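Side-chain contact in SnoaL-like domain-containing protein (Methylibium petroleiphilum PM1, PDB 3G16), which is of unknown function but has the cystatin-like fold of the SnoaL and NTF2 families, whose cone-shaped interior probably holds a small molecule: residues I16-D21 / I32-P37. Numbering follows the deposited sequence. Where two conformers were deposited one is given.
Sequences IRTYYD and IACFVP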
# COMPACT_ATOMS: atom_id res chain seq x y z
N ILE A 16 -2.74 1.76 -16.03
CA ILE A 16 -1.65 1.75 -15.06
C ILE A 16 -0.30 1.52 -15.74
O ILE A 16 0.68 2.24 -15.46
CB ILE A 16 -1.94 0.69 -14.00
CG1 ILE A 16 -3.00 1.23 -13.03
CG2 ILE A 16 -0.62 0.29 -13.26
CD1 ILE A 16 -3.62 0.15 -12.09
N ARG A 17 -0.24 0.59 -16.67
CA ARG A 17 1.04 0.34 -17.28
C ARG A 17 1.46 1.52 -18.21
O ARG A 17 2.67 1.84 -18.34
CB ARG A 17 1.02 -0.97 -18.06
CG ARG A 17 0.86 -2.20 -17.15
CD ARG A 17 1.19 -3.51 -17.89
NE ARG A 17 1.00 -4.67 -17.03
CZ ARG A 17 1.85 -5.13 -16.11
NH1 ARG A 17 3.05 -4.55 -15.87
NH2 ARG A 17 1.50 -6.20 -15.41
N THR A 18 0.48 2.14 -18.87
CA THR A 18 0.78 3.30 -19.69
C THR A 18 1.37 4.43 -18.79
O THR A 18 2.28 5.14 -19.15
CB THR A 18 -0.45 3.83 -20.42
OG1 THR A 18 -0.94 2.79 -21.29
CG2 THR A 18 -0.12 5.08 -21.26
N TYR A 19 0.78 4.60 -17.61
CA TYR A 19 1.20 5.60 -16.65
C TYR A 19 2.68 5.38 -16.27
O TYR A 19 3.48 6.28 -16.32
CB TYR A 19 0.27 5.59 -15.42
CG TYR A 19 0.79 6.32 -14.21
CD1 TYR A 19 1.21 7.66 -14.27
CD2 TYR A 19 0.78 5.71 -13.01
CE1 TYR A 19 1.69 8.30 -13.14
CE2 TYR A 19 1.25 6.34 -11.86
CZ TYR A 19 1.71 7.64 -11.94
OH TYR A 19 2.14 8.26 -10.76
N TYR A 20 2.97 4.15 -15.83
CA TYR A 20 4.36 3.82 -15.44
C TYR A 20 5.33 3.96 -16.60
O TYR A 20 6.43 4.42 -16.43
CB TYR A 20 4.43 2.44 -14.76
CG TYR A 20 4.14 2.47 -13.27
CD1 TYR A 20 2.89 2.73 -12.81
CD2 TYR A 20 5.14 2.23 -12.36
CE1 TYR A 20 2.61 2.82 -11.42
CE2 TYR A 20 4.91 2.23 -10.98
CZ TYR A 20 3.63 2.56 -10.53
OH TYR A 20 3.42 2.60 -9.13
N ASP A 21 4.90 3.57 -17.80
CA ASP A 21 5.72 3.79 -19.00
C ASP A 21 6.03 5.27 -19.13
O ASP A 21 7.14 5.70 -19.37
CB ASP A 21 5.03 3.31 -20.26
CG ASP A 21 5.01 1.79 -20.40
OD1 ASP A 21 5.53 1.08 -19.56
OD2 ASP A 21 4.37 1.34 -21.42
N ILE A 32 -0.31 12.42 -18.42
CA ILE A 32 -1.52 13.20 -18.22
C ILE A 32 -2.75 12.49 -18.76
O ILE A 32 -3.85 12.57 -18.17
CB ILE A 32 -1.34 14.60 -18.88
CG1 ILE A 32 -0.38 15.44 -18.05
CG2 ILE A 32 -2.67 15.34 -19.03
CD1 ILE A 32 0.12 16.75 -18.75
N ALA A 33 -2.58 11.77 -19.87
CA ALA A 33 -3.68 11.05 -20.51
C ALA A 33 -4.20 9.87 -19.70
O ALA A 33 -5.26 9.31 -20.01
CB ALA A 33 -3.26 10.59 -21.89
N CYS A 34 -3.47 9.49 -18.65
CA CYS A 34 -3.90 8.39 -17.81
C CYS A 34 -4.77 8.79 -16.63
O CYS A 34 -5.23 7.93 -15.88
CB CYS A 34 -2.67 7.70 -17.22
SG CYS A 34 -1.64 6.90 -18.50
N PHE A 35 -4.93 10.10 -16.46
CA PHE A 35 -5.68 10.66 -15.34
C PHE A 35 -6.82 11.56 -15.72
O PHE A 35 -6.77 12.22 -16.76
CB PHE A 35 -4.74 11.60 -14.55
CG PHE A 35 -3.60 10.92 -13.85
CD1 PHE A 35 -3.77 10.32 -12.61
CD2 PHE A 35 -2.34 10.86 -14.41
CE1 PHE A 35 -2.74 9.69 -11.96
CE2 PHE A 35 -1.29 10.22 -13.77
CZ PHE A 35 -1.48 9.65 -12.54
N VAL A 36 -7.82 11.65 -14.86
CA VAL A 36 -8.76 12.78 -14.96
C VAL A 36 -7.91 14.04 -14.64
O VAL A 36 -6.97 13.99 -13.84
CB VAL A 36 -9.98 12.68 -14.04
CG1 VAL A 36 -10.75 11.37 -14.34
CG2 VAL A 36 -9.59 12.70 -12.59
N PRO A 37 -8.23 15.19 -15.23
CA PRO A 37 -7.39 16.39 -15.02
C PRO A 37 -7.18 16.78 -13.58
O PRO A 37 -6.07 17.26 -13.23
CB PRO A 37 -8.14 17.48 -15.80
CG PRO A 37 -8.99 16.74 -16.78
CD PRO A 37 -9.31 15.40 -16.22
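Tyr19 and Phe35 form a T-shaped aromatic pair that joins helix 9-24 to the turn and short strand following helix 28-32, where the helices of a cystatin-like (NTF2-type) fold meet the sheet; Cys34 and Val36 share backbone hydrogen bonds with Ile117 of strand 116-124. The ring planes stand at 82°, with centroids 5.0 Å apart. Phe35 presents its CE2-CZ edge to one face of Tyr19, off centre: its CZ lies 3.5 Å from Tyr19 CE1. Phe35 CE2 is 3.6 Å from Tyr19 CD1. With CG anti to the backbone N (chi1 165°), Tyr19 swings its ring off the helix toward Phe35. Ile58 of helix 55-69 and Ile120 of strand 116-124 touch both side chains, making the pair part of the packing between helices and sheet. Trp62 NE1 donates a hydrogen bond to Tyr19 OH, which ties down the far end of the ring, and the Tyr19 side chain comes within about 4 Å of a bound unidentified ligand, consistent with a place beside the pocket. Replacing Tyr19 by alanine would probably leave the Phe35 edge without its facing ring and Trp62 NE1 without its acceptor.

The remaining contacts are van der Waals and centre on Cys34, within the type I turn from Ile32 to Phe35. Its SG, lying beside its backbone N (chi1 -65°), reaches the helix surface between Thr18 and Tyr19. Cys34 SG lies 3.5 Å from Tyr19 N, a packing contact, and 3.9 Å from Tyr19 CB. Thr18 OG1 donates a hydrogen bond to Lys14 O, one turn earlier, while its methyl branch faces the thiol, with Thr18 CG2 3.6 Å from Cys34 SG.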